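Local coordinates for 3-phosphoshikimate 1-carboxyvinyltransferase (Streptomyces sviceus, PDB 7M0O), which probably transfers the enolpyruvyl group of phosphoenolpyruvate to the 5-hydroxyl of shikimate 3-phosphate, the sixth of seven steps in chorismate biosynthesis, at residues A[51-54]-A[55-58]; A[60-64]-A[65-69]; A[181-184]-A[185-189]; A[220-223]-A[224-227]; A[395-398]-A[399-403]. One frame throughout, in Å; residues are numbered along the deposited sequence.

How the interactions relate
All five are local contacts between adjoining residues, but their chemistry follows their place in the fold. Interactions 1 and 2 lie in series on the periphery, joined through strand 56-60: a hairpin with an arginine chain laid over a tryptophan face (CH-pi and cation-pi), then an arginine-braced turn partly bridged by water. Interactions 3, 4 and 5 each lie at the first turn of a helix. Interaction 4 is the buried one, an aspartate N-cap near the predicted proton acceptor. Interaction 3, its centre about 17 Å from that of interaction 4, carries a tyrosine and a threonine beside predicted substrate-binding residues. Interaction 5, partly buried, relies instead on a phenylalanine pair spaced one helical turn apart.

Interaction 1: A[51-54]-A[55-58]; sequences GRTP and DTWQ
Arg-52 and Trp-57 lie side by side on one face of a tight antiparallel beta hairpin, made of strands 50-52 and 56-60 and turned by Pro-54 and Asp-55. They form a non-hydrogen-bonded pair. With CG beside the backbone N (chi1 -64°), the arginine chain runs over the indole, and its CD sits 3.4 Å from the centroid of the five-membered ring of Trp-57, a CH-pi contact over the face. Further out, Arg-52 CZ is 5.0 Å from the centroid of the Trp-57 six-membered ring, a cation-pi contact in which the guanidinium stands on edge, its plane 80° from the indole. The salt bridge from NH1 to Glu-37 of helix 34-45 fixes the far end, and the same helix packs against the indole. Next to this pair, Gly-51 and Gln-58 exchange two backbone hydrogen bonds. At the turn, Thr-53 N donates to Thr-56 O at 2.8 Å. Thr-53 OG1 accepts from Asp-55 N at 3.2 Å, an ST turn, and from Thr-56 N at 3.0 Å, so one hydroxyl oxygen grips both amides of the bend. The Asp-55 carboxylate makes a long, weak ion pair with Arg-29. On the indole side, a water donates to Thr-53 O at 2.9 Å and accepts a weak bond from Trp-57 NE1.

Interaction 2: A[60-64]-A[65-69]; sequences DGRPQ and GPAVA
The guanidinium of Arg-62 is met on one face by the methyl group of Ala-67 and at its edge by the carbonyl of Gly-65. Ala-67 CB stands over the centre of the flat group, 3.4 Å from Arg-62 CZ. Gly-65 O lies close to the guanidinium plane and takes the NE-H at 3.0 Å, and the donor in turn lies in the carbonyl plane. A bend at chi3 (62°) brings NE and the guanidinium to Gly-65 O and Ala-67. The backbone turn itself places Arg-62 CB 3.3 Å from Gly-65 O. One water extends the edge contact: it accepts from Arg-62 NH2 and donates to Gly-65 O at 2.8 Å, giving that carbonyl two donors. A second water donates to both Gln-64 O and Pro-66 O. In the backbone, Gly-65 N bonds to Arg-62 O at 3.0 Å. Gly-65 takes backbone angles (phi 93°, psi -168°) that are largely the preserve of glycine. Pro-66 packs on Leu-46 and Tyr-48, which ties the bend to the body of the fold. This is a type I beta turn from Arg-62 to Gly-65, with the side chain of its first residue bonded back to the carbonyl of its last, within the loop from strand 56-60 to strand 70-74.

Interaction 3: A[181-184]-A[185-189]; sequences APYV and EITLA
Leu-188 N donates to Val-184 O at 3.0 Å, Ile-186 N to Pro-182 O at 3.1 Å and Thr-187 N to Tyr-183 O at 3.2 Å: the regular i to i+4 ladder at the start of helix 182-193. At its very beginning the ladder is looser, since Glu-185 N reaches Ala-181 O only by a weak bond of 3.5 Å. The hydroxyl of Thr-187 turns back beside its own backbone N (chi1 -60°), which brings OG1 to 3.3 Å from Tyr-183 O, a weak and unsettled contact; its stronger partner is Arg-13, and it also bonds to Thr-158. The same threonine oxygen lies 4.3 Å from CE2 of the Tyr-183 ring, approaching it obliquely. Tyr-183 sends its ring away from its own helix, toward helices 155-163 and 8-20, with CG anti to the backbone N (chi1 -165°), and there it makes a cation-pi contact with Arg-13. Apolar branches cover the carbonyls of the first turn: Leu-188 CG is 3.3 Å from Val-184 O, and Ile-186 CG1 is 3.5 Å from Pro-182 O. The exposed Glu-185 directs its carboxylate along the helix into a salt bridge with Arg-192, nearly two turns on. Arg-13 and Gln-155, both touched from this turn, are predicted to bind substrate, so the helix start lies beside the probable substrate site. Tyr-183, Val-184 and Leu-188 pack on helix 155-163, while Ile-186 and Tyr-183 reach helix 8-20.

Interaction 4: A[220-223]-A[224-227]; sequences EPDA and STAS
Asp-222 leans over the first turn of helix 223-235 and meets Thr-225 with CB, CG and OD1. Its CB lies 3.8 Å from Thr-225 OG1, and the two side chains cross at about a right angle. CG, held anti to the backbone N (chi1 -168°) and so swung toward the helix end, comes to 3.7 Å from the same OG1. At the tip, OD1 accepts from Thr-225 N at 2.9 Å in a nearly straight bond (167° at the hydrogen). The amide arrives on the anti side of OD1, 29° out of the carboxylate plane. OD1 is also 2.9 Å from Ser-224 N, close to the first amides of the helix, where the helix dipole would probably favour its negative charge. The backbone carbonyl of Asp-222 begins the helical ladder by accepting from Ala-226 N at 3.0 Å. One turn in, Ser-227 folds its OG back to Ser-224 O at 2.9 Å, and that carbonyl also takes Ser-227 N. Ser-224 OG bonds to Asp-254 outside the turn. Ser-224 also lies close to Arg-367, predicted to bind phosphoenolpyruvate, and to Asp-295, the predicted proton acceptor. This is a classical aspartate N-cap, here in a buried contact at the start of helix 223-235, beside the probable active site.

Interaction 5: A[395-398]-A[399-403]; sequences PGFH and EAFAE
Phe-397 and Phe-401, one helical turn apart, lie side by side and point the same way from helix 397-406. Both hold CG anti to the backbone N (chi1 167° and -160°), which carries the two rings off the same flank of the helix. Their planes are nearly parallel, at 21°, yet slid so far apart, with centroids 5.5 Å from each other, that the rings barely overlap. What rests on the face of Phe-397 is instead Phe-401 CB, in a CH-pi contact 4.2 Å from the ring centroid, offset toward the rim. The closest approach between the rings is Phe-397 CZ to Phe-401 CG at 3.9 Å. Their backbones are joined by the bond from Phe-401 N to Phe-397 O, 2.9 Å long. Gly-396 is the N-cap residue, and its carbonyl receives Ala-400 N at 3.1 Å. The imidazole of His-398 turns one face to Phe-397 CD2, and its NE2 bonds to Pro-387 O. Helix 366-375 packs against this flank: Phe-397 touches Met-370 and Ala-373, Phe-401 meets Val-374 and His-398 meets Val-369, while Ala-400 touches Phe-394 in the preceding loop.

Interaction 1: A[51-54]-A[55-58]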
loop_
_atom_site.group_PDB
_atom_site.type_symbol
_atom_site.label_atom_id
_atom_site.label_comp_id
_atom_site.label_asym_id
_atom_site.label_seq_id
_atom_site.Cartn_x
_atom_site.Cartn_y
_atom_site.Cartn_z
ATOM N N GLY A 51 -17.948 -7.846 -12.695
ATOM C CA GLY A 51 -19.177 -7.680 -11.917
ATOM C C GLY A 51 -18.841 -7.210 -10.522
ATOM O O GLY A 51 -17.836 -7.630 -9.936
ATOM N N ARG A 52 -19.662 -6.308 -9.981
ATOM C CA ARG A 52 -19.327 -5.706 -8.703
ATOM C C ARG A 52 -20.553 -5.615 -7.804
ATOM O O ARG A 52 -21.687 -5.465 -8.272
ATOM C CB ARG A 52 -18.697 -4.320 -8.892
ATOM C CG ARG A 52 -17.344 -4.366 -9.633
ATOM C CD ARG A 52 -16.689 -3.003 -9.715
ATOM N NE ARG A 52 -17.453 -2.078 -10.549
ATOM C CZ ARG A 52 -17.163 -0.788 -10.680
ATOM N NH1 ARG A 52 -16.130 -0.276 -10.028
ATOM N NH2 ARG A 52 -17.911 -0.008 -11.452
ATOM N N THR A 53 -20.298 -5.741 -6.491
ATOM C CA THR A 53 -21.249 -5.456 -5.418
ATOM C C THR A 53 -20.573 -4.443 -4.501
ATOM O O THR A 53 -19.403 -4.098 -4.722
ATOM C CB THR A 53 -21.654 -6.716 -4.634
ATOM O OG1 THR A 53 -20.554 -7.205 -3.849
ATOM C CG2 THR A 53 -22.160 -7.815 -5.553
ATOM N N PRO A 54 -21.245 -3.935 -3.463
ATOM C CA PRO A 54 -20.543 -3.033 -2.535
ATOM C C PRO A 54 -19.404 -3.706 -1.774
ATOM O O PRO A 54 -18.561 -2.994 -1.209
ATOM C CB PRO A 54 -21.654 -2.566 -1.586
ATOM C CG PRO A 54 -22.913 -2.724 -2.373
ATOM C CD PRO A 54 -22.700 -3.947 -3.219
ATOM N N ASP A 55 -19.334 -5.039 -1.777
ATOM C CA ASP A 55 -18.372 -5.800 -0.987
ATOM C C ASP A 55 -17.358 -6.575 -1.818
ATOM O O ASP A 55 -16.253 -6.815 -1.330
ATOM C CB ASP A 55 -19.097 -6.796 -0.068
ATOM C CG ASP A 55 -19.684 -6.136 1.177
ATOM O OD1 ASP A 55 -20.510 -6.788 1.857
ATOM O OD2 ASP A 55 -19.330 -4.972 1.480
ATOM N N THR A 56 -17.704 -7.003 -3.039
ATOM C CA THR A 56 -16.850 -7.906 -3.811
ATOM C C THR A 56 -16.880 -7.537 -5.286
ATOM O O THR A 56 -17.913 -7.123 -5.817
ATOM C CB THR A 56 -17.260 -9.401 -3.687
ATOM O OG1 THR A 56 -18.585 -9.596 -4.207
ATOM C CG2 THR A 56 -17.216 -9.882 -2.242
ATOM N N TRP A 57 -15.740 -7.715 -5.951
ATOM C CA TRP A 57 -15.635 -7.605 -7.402
ATOM C C TRP A 57 -15.371 -8.986 -7.985
ATOM O O TRP A 57 -14.596 -9.773 -7.426
ATOM C CB TRP A 57 -14.513 -6.652 -7.830
ATOM C CG TRP A 57 -14.718 -5.222 -7.419
ATOM C CD1 TRP A 57 -15.639 -4.739 -6.525
ATOM C CD2 TRP A 57 -13.955 -4.091 -7.854
ATOM N NE1 TRP A 57 -15.504 -3.377 -6.396
ATOM C CE2 TRP A 57 -14.473 -2.956 -7.201
ATOM C CE3 TRP A 57 -12.889 -3.929 -8.743
ATOM C CZ2 TRP A 57 -13.964 -1.674 -7.416
ATOM C CZ3 TRP A 57 -12.383 -2.659 -8.948
ATOM C CH2 TRP A 57 -12.920 -1.550 -8.289
ATOM N N GLN A 58 -16.011 -9.272 -9.114
ATOM C CA GLN A 58 -15.912 -10.557 -9.790
ATOM C C GLN A 58 -15.322 -10.334 -11.177
ATOM O O GLN A 58 -15.836 -9.509 -11.940
ATOM C CB GLN A 58 -17.298 -11.186 -9.885
ATOM C CG GLN A 58 -17.335 -12.625 -10.251
ATOM C CD GLN A 58 -18.429 -13.349 -9.507
ATOM O OE1 GLN A 58 -18.300 -13.637 -8.321
ATOM N NE2 GLN A 58 -19.531 -13.618 -10.193
HETATM O O HOH W 1 -16.790 -3.135 -4.036
#

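Interaction 2: A[60-64]-A[65-69]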
loop_
_atom_site.group_PDB
_atom_site.type_symbol
_atom_site.label_atom_id
_atom_site.label_comp_id
_atom_site.label_asym_id
_atom_site.label_seq_id
_atom_site.Cartn_x
_atom_site.Cartn_y
_atom_site.Cartn_z
ATOM N N ASP A 60 -13.854 -12.324 -14.682
ATOM C CA ASP A 60 -13.589 -13.505 -15.502
ATOM C C ASP A 60 -12.198 -13.368 -16.097
ATOM O O ASP A 60 -11.965 -12.496 -16.942
ATOM C CB ASP A 60 -14.623 -13.637 -16.612
ATOM C CG ASP A 60 -15.915 -14.230 -16.134
ATOM O OD1 ASP A 60 -16.276 -14.010 -14.956
ATOM O OD2 ASP A 60 -16.579 -14.910 -16.946
ATOM N N GLY A 61 -11.268 -14.214 -15.665
ATOM C CA GLY A 61 -9.898 -14.072 -16.122
ATOM C C GLY A 61 -9.757 -14.416 -17.594
ATOM O O GLY A 61 -10.506 -15.224 -18.140
ATOM N N ARG A 62 -8.783 -13.778 -18.241
ATOM C CA ARG A 62 -8.478 -14.018 -19.651
ATOM C C ARG A 62 -6.997 -14.335 -19.770
ATOM O O ARG A 62 -6.160 -13.430 -19.904
ATOM C CB ARG A 62 -8.878 -12.833 -20.528
ATOM C CG ARG A 62 -10.368 -12.532 -20.468
ATOM C CD ARG A 62 -10.791 -11.533 -21.530
ATOM N NE ARG A 62 -10.547 -12.073 -22.872
ATOM C CZ ARG A 62 -11.389 -12.881 -23.518
ATOM N NH1 ARG A 62 -12.554 -13.231 -22.969
ATOM N NH2 ARG A 62 -11.072 -13.336 -24.718
ATOM N N PRO A 63 -6.635 -15.620 -19.734
ATOM C CA PRO A 63 -5.216 -15.993 -19.809
ATOM C C PRO A 63 -4.507 -15.507 -21.066
ATOM O O PRO A 63 -3.281 -15.363 -21.031
ATOM C CB PRO A 63 -5.255 -17.530 -19.736
ATOM C CG PRO A 63 -6.532 -17.845 -19.039
ATOM C CD PRO A 63 -7.507 -16.784 -19.487
ATOM N N GLN A 64 -5.223 -15.229 -22.167
ATOM C CA GLN A 64 -4.581 -14.725 -23.378
ATOM C C GLN A 64 -4.877 -13.246 -23.626
ATOM O O GLN A 64 -4.698 -12.764 -24.743
ATOM C CB GLN A 64 -4.975 -15.553 -24.606
ATOM C CG GLN A 64 -4.381 -16.962 -24.651
ATOM C CD GLN A 64 -2.886 -16.986 -24.485
ATOM O OE1 GLN A 64 -2.153 -16.213 -25.116
ATOM N NE2 GLN A 64 -2.415 -17.877 -23.625
ATOM N N GLY A 65 -5.319 -12.512 -22.605
ATOM C CA GLY A 65 -5.390 -11.072 -22.714
ATOM C C GLY A 65 -6.729 -10.538 -23.182
ATOM O O GLY A 65 -7.730 -11.251 -23.214
ATOM N N PRO A 66 -6.763 -9.251 -23.534
ATOM C CA PRO A 66 -8.031 -8.598 -23.887
ATOM C C PRO A 66 -8.802 -9.337 -24.972
ATOM O O PRO A 66 -8.223 -9.869 -25.921
ATOM C CB PRO A 66 -7.586 -7.216 -24.370
ATOM C CG PRO A 66 -6.319 -6.953 -23.589
ATOM C CD PRO A 66 -5.632 -8.306 -23.543
ATOM N N ALA A 67 -10.131 -9.335 -24.837
ATOM C CA ALA A 67 -10.984 -9.991 -25.822
ATOM C C ALA A 67 -10.997 -9.229 -27.143
ATOM O O ALA A 67 -10.852 -9.826 -28.219
ATOM C CB ALA A 67 -12.404 -10.138 -25.271
ATOM N N VAL A 68 -11.158 -7.902 -27.085
ATOM C CA VAL A 68 -11.329 -7.116 -28.303
ATOM C C VAL A 68 -10.045 -7.117 -29.126
ATOM O O VAL A 68 -8.936 -7.263 -28.603
ATOM C CB VAL A 68 -11.765 -5.677 -27.975
ATOM C CG1 VAL A 68 -13.107 -5.682 -27.253
ATOM C CG2 VAL A 68 -10.714 -4.965 -27.134
ATOM N N ALA A 69 -10.197 -6.947 -30.440
ATOM C CA ALA A 69 -9.045 -6.889 -31.325
ATOM C C ALA A 69 -8.421 -5.500 -31.387
ATOM O O ALA A 69 -7.259 -5.376 -31.772
ATOM C CB ALA A 69 -9.444 -7.339 -32.733
HETATM O O HOH W 2 -8.128 -13.336 -25.050
HETATM O O HOH W 3 -5.763 -10.764 -26.388
#

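Interaction 3: A[181-184]-A[185-189]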
loop_
_atom_site.group_PDB
_atom_site.type_symbol
_atom_site.label_atom_id
_atom_site.label_comp_id
_atom_site.label_asym_id
_atom_site.label_seq_id
_atom_site.Cartn_x
_atom_site.Cartn_y
_atom_site.Cartn_z
ATOM N N ALA A 181 13.199 -5.424 -0.369
ATOM C CA ALA A 181 12.122 -4.454 -0.251
ATOM C C ALA A 181 10.792 -5.138 0.088
ATOM O O ALA A 181 10.432 -6.148 -0.514
ATOM C CB ALA A 181 11.993 -3.649 -1.533
ATOM N N PRO A 182 10.068 -4.585 1.063
ATOM C CA PRO A 182 8.776 -5.186 1.448
ATOM C C PRO A 182 7.783 -5.267 0.302
ATOM O O PRO A 182 6.984 -6.211 0.246
ATOM C CB PRO A 182 8.267 -4.248 2.557
ATOM C CG PRO A 182 9.489 -3.507 3.039
ATOM C CD PRO A 182 10.381 -3.375 1.842
ATOM N N TYR A 183 7.814 -4.291 -0.606
ATOM C CA TYR A 183 6.879 -4.254 -1.724
ATOM C C TYR A 183 7.028 -5.491 -2.597
ATOM O O TYR A 183 6.031 -6.089 -3.026
ATOM C CB TYR A 183 7.118 -2.979 -2.538
ATOM C CG TYR A 183 6.030 -2.593 -3.506
ATOM C CD1 TYR A 183 5.038 -1.680 -3.151
ATOM C CD2 TYR A 183 6.008 -3.115 -4.793
ATOM C CE1 TYR A 183 4.041 -1.317 -4.053
ATOM C CE2 TYR A 183 5.022 -2.761 -5.696
ATOM C CZ TYR A 183 4.040 -1.866 -5.323
ATOM O OH TYR A 183 3.069 -1.520 -6.229
ATOM N N VAL A 184 8.266 -5.916 -2.846
ATOM C CA VAL A 184 8.424 -7.089 -3.693
ATOM C C VAL A 184 7.947 -8.353 -2.975
ATOM O O VAL A 184 7.371 -9.243 -3.611
ATOM C CB VAL A 184 9.878 -7.215 -4.200
ATOM C CG1 VAL A 184 10.400 -5.860 -4.663
ATOM C CG2 VAL A 184 10.790 -7.837 -3.152
ATOM N N GLU A 185 8.128 -8.455 -1.650
ATOM C CA GLU A 185 7.678 -9.680 -0.992
ATOM C C GLU A 185 6.158 -9.799 -1.009
ATOM O O GLU A 185 5.633 -10.916 -1.094
ATOM C CB GLU A 185 8.186 -9.760 0.449
ATOM C CG GLU A 185 8.006 -11.149 1.098
ATOM C CD GLU A 185 8.000 -12.309 0.095
ATOM O OE1 GLU A 185 6.970 -13.021 -0.002
ATOM O OE2 GLU A 185 9.039 -12.535 -0.573
ATOM N N ILE A 186 5.441 -8.674 -0.927
ATOM C CA ILE A 186 3.982 -8.706 -1.047
ATOM C C ILE A 186 3.568 -9.175 -2.439
ATOM O O ILE A 186 2.630 -9.974 -2.584
ATOM C CB ILE A 186 3.387 -7.325 -0.714
ATOM C CG1 ILE A 186 3.641 -6.997 0.761
ATOM C CG2 ILE A 186 1.876 -7.258 -1.047
ATOM C CD1 ILE A 186 3.326 -5.571 1.093
ATOM N N THR A 187 4.253 -8.692 -3.485
ATOM C CA THR A 187 3.908 -9.133 -4.835
ATOM C C THR A 187 4.110 -10.637 -4.980
ATOM O O THR A 187 3.258 -11.337 -5.543
ATOM C CB THR A 187 4.734 -8.388 -5.883
ATOM O OG1 THR A 187 4.489 -6.979 -5.807
ATOM C CG2 THR A 187 4.374 -8.875 -7.291
ATOM N N LEU A 188 5.212 -11.164 -4.439
ATOM C CA LEU A 188 5.466 -12.591 -4.592
ATOM C C LEU A 188 4.453 -13.424 -3.816
ATOM O O LEU A 188 4.019 -14.477 -4.292
ATOM C CB LEU A 188 6.892 -12.924 -4.157
ATOM C CG LEU A 188 8.002 -12.226 -4.945
ATOM C CD1 LEU A 188 9.360 -12.810 -4.594
ATOM C CD2 LEU A 188 7.769 -12.324 -6.441
ATOM N N ALA A 189 4.054 -12.968 -2.624
ATOM C CA ALA A 189 3.070 -13.717 -1.854
ATOM C C ALA A 189 1.713 -13.737 -2.553
ATOM O O ALA A 189 0.995 -14.747 -2.505
ATOM C CB ALA A 189 2.942 -13.128 -0.451
#

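Interaction 4: A[220-223]-A[224-227]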
loop_
_atom_site.group_PDB
_atom_site.type_symbol
_atom_site.label_atom_id
_atom_site.label_comp_id
_atom_site.label_asym_id
_atom_site.label_seq_id
_atom_site.Cartn_x
_atom_site.Cartn_y
_atom_site.Cartn_z
ATOM N N GLU A 220 -6.541 -7.018 2.164
ATOM C CA GLU A 220 -6.320 -6.553 3.538
ATOM C C GLU A 220 -6.632 -5.063 3.665
ATOM O O GLU A 220 -6.289 -4.275 2.778
ATOM C CB GLU A 220 -4.869 -6.779 3.972
ATOM C CG GLU A 220 -4.494 -8.212 4.239
ATOM C CD GLU A 220 -2.995 -8.410 4.454
ATOM O OE1 GLU A 220 -2.260 -7.439 4.787
ATOM O OE2 GLU A 220 -2.548 -9.560 4.282
ATOM N N PRO A 221 -7.264 -4.644 4.760
ATOM C CA PRO A 221 -7.302 -3.212 5.070
ATOM C C PRO A 221 -5.887 -2.680 5.235
ATOM O O PRO A 221 -4.975 -3.400 5.644
ATOM C CB PRO A 221 -8.079 -3.149 6.394
ATOM C CG PRO A 221 -8.824 -4.459 6.458
ATOM C CD PRO A 221 -7.979 -5.461 5.755
ATOM N N ASP A 222 -5.704 -1.408 4.912
ATOM C CA ASP A 222 -4.394 -0.798 5.086
ATOM C C ASP A 222 -3.974 -0.882 6.551
ATOM O O ASP A 222 -4.646 -0.344 7.440
ATOM C CB ASP A 222 -4.414 0.653 4.605
ATOM C CG ASP A 222 -3.027 1.250 4.495
ATOM O OD1 ASP A 222 -2.373 1.445 5.541
ATOM O OD2 ASP A 222 -2.595 1.550 3.363
ATOM N N ALA A 223 -2.860 -1.565 6.794
ATOM C CA ALA A 223 -2.410 -1.800 8.161
ATOM C C ALA A 223 -1.759 -0.572 8.783
ATOM O O ALA A 223 -1.771 -0.422 10.010
ATOM C CB ALA A 223 -1.437 -2.985 8.197
ATOM N N SER A 224 -1.176 0.304 7.965
ATOM C CA SER A 224 -0.638 1.557 8.482
ATOM C C SER A 224 -1.761 2.464 8.966
ATOM O O SER A 224 -1.679 3.059 10.044
ATOM C CB SER A 224 0.180 2.250 7.389
ATOM O OG SER A 224 1.118 1.360 6.818
ATOM N N THR A 225 -2.834 2.550 8.181
ATOM C CA THR A 225 -4.038 3.255 8.610
ATOM C C THR A 225 -4.622 2.630 9.871
ATOM O O THR A 225 -5.092 3.341 10.766
ATOM C CB THR A 225 -5.058 3.231 7.472
ATOM O OG1 THR A 225 -4.554 4.018 6.392
ATOM C CG2 THR A 225 -6.418 3.772 7.923
ATOM N N ALA A 226 -4.565 1.297 9.977
ATOM C CA ALA A 226 -5.123 0.627 11.142
ATOM C C ALA A 226 -4.363 0.953 12.419
ATOM O O ALA A 226 -4.952 0.867 13.502
ATOM C CB ALA A 226 -5.140 -0.894 10.942
ATOM N N SER A 227 -3.092 1.356 12.318
ATOM C CA SER A 227 -2.288 1.542 13.521
ATOM C C SER A 227 -2.874 2.620 14.412
ATOM O O SER A 227 -2.812 2.498 15.640
ATOM C CB SER A 227 -0.828 1.891 13.160
ATOM O OG SER A 227 -0.650 3.225 12.703
#

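Interaction 5: A[395-398]-A[399-403]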
loop_
_atom_site.group_PDB
_atom_site.type_symbol
_atom_site.label_atom_id
_atom_site.label_comp_id
_atom_site.label_asym_id
_atom_site.label_seq_id
_atom_site.Cartn_x
_atom_site.Cartn_y
_atom_site.Cartn_z
ATOM N N PRO A 395 -8.777 9.588 2.583
ATOM C CA PRO A 395 -9.600 10.806 2.504
ATOM C C PRO A 395 -10.638 10.904 3.609
ATOM O O PRO A 395 -10.910 12.009 4.085
ATOM C CB PRO A 395 -10.251 10.693 1.115
ATOM C CG PRO A 395 -9.287 9.851 0.327
ATOM C CD PRO A 395 -8.761 8.844 1.311
ATOM N N GLY A 396 -11.196 9.789 4.057
ATOM C CA GLY A 396 -12.201 9.840 5.099
ATOM C C GLY A 396 -11.672 9.685 6.514
ATOM O O GLY A 396 -12.448 9.359 7.414
ATOM N N PHE A 397 -10.382 9.955 6.751
ATOM C CA PHE A 397 -9.813 9.674 8.072
ATOM C C PHE A 397 -10.527 10.440 9.182
ATOM O O PHE A 397 -10.784 9.895 10.263
ATOM C CB PHE A 397 -8.319 10.010 8.127
ATOM C CG PHE A 397 -7.781 10.030 9.538
ATOM C CD1 PHE A 397 -7.428 8.851 10.178
ATOM C CD2 PHE A 397 -7.700 11.225 10.259
ATOM C CE1 PHE A 397 -6.930 8.867 11.500
ATOM C CE2 PHE A 397 -7.241 11.247 11.568
ATOM C CZ PHE A 397 -6.852 10.065 12.190
ATOM N N HIS A 398 -10.787 11.728 8.966
ATOM C CA HIS A 398 -11.351 12.517 10.058
ATOM C C HIS A 398 -12.753 12.056 10.415
ATOM O O HIS A 398 -13.144 12.141 11.582
ATOM C CB HIS A 398 -11.362 13.994 9.692
ATOM C CG HIS A 398 -9.999 14.594 9.603
ATOM N ND1 HIS A 398 -9.191 14.780 10.705
ATOM C CD2 HIS A 398 -9.294 15.040 8.538
ATOM C CE1 HIS A 398 -8.051 15.331 10.323
ATOM N NE2 HIS A 398 -8.091 15.504 9.015
ATOM N N GLU A 399 -13.507 11.553 9.433
ATOM C CA GLU A 399 -14.836 11.016 9.710
ATOM C C GLU A 399 -14.742 9.719 10.502
ATOM O O GLU A 399 -15.414 9.554 11.530
ATOM C CB GLU A 399 -15.593 10.793 8.400
ATOM C CG GLU A 399 -15.773 12.053 7.592
ATOM C CD GLU A 399 -15.854 11.799 6.090
ATOM O OE1 GLU A 399 -16.025 10.633 5.670
ATOM O OE2 GLU A 399 -15.755 12.782 5.334
ATOM N N ALA A 400 -13.884 8.802 10.047
ATOM C CA ALA A 400 -13.714 7.516 10.720
ATOM C C ALA A 400 -13.225 7.693 12.149
ATOM O O ALA A 400 -13.673 6.985 13.054
ATOM C CB ALA A 400 -12.735 6.639 9.947
ATOM N N PHE A 401 -12.285 8.614 12.371
ATOM C CA PHE A 401 -11.753 8.790 13.714
ATOM C C PHE A 401 -12.781 9.457 14.616
ATOM O O PHE A 401 -12.881 9.117 15.802
ATOM C CB PHE A 401 -10.448 9.598 13.669
ATOM C CG PHE A 401 -9.594 9.420 14.899
ATOM C CD1 PHE A 401 -8.860 8.258 15.080
ATOM C CD2 PHE A 401 -9.548 10.400 15.885
ATOM C CE1 PHE A 401 -8.075 8.077 16.209
ATOM C CE2 PHE A 401 -8.766 10.228 17.022
ATOM C CZ PHE A 401 -8.032 9.068 17.186
ATOM N N ALA A 402 -13.574 10.379 14.065
ATOM C CA ALA A 402 -14.663 10.961 14.835
ATOM C C ALA A 402 -15.636 9.885 15.301
ATOM O O ALA A 402 -16.118 9.924 16.439
ATOM C CB ALA A 402 -15.380 12.023 13.999
ATOM N N GLU A 403 -15.920 8.908 14.433
ATOM C CA GLU A 403 -16.810 7.804 14.778
ATOM C C GLU A 403 -16.210 6.934 15.874
ATOM O O GLU A 403 -16.920 6.509 16.796
ATOM C CB GLU A 403 -17.103 6.972 13.536
ATOM C CG GLU A 403 -18.088 5.839 13.752
ATOM C CD GLU A 403 -18.421 5.089 12.469
ATOM O OE1 GLU A 403 -17.535 4.932 11.603
ATOM O OE2 GLU A 403 -19.585 4.660 12.319
#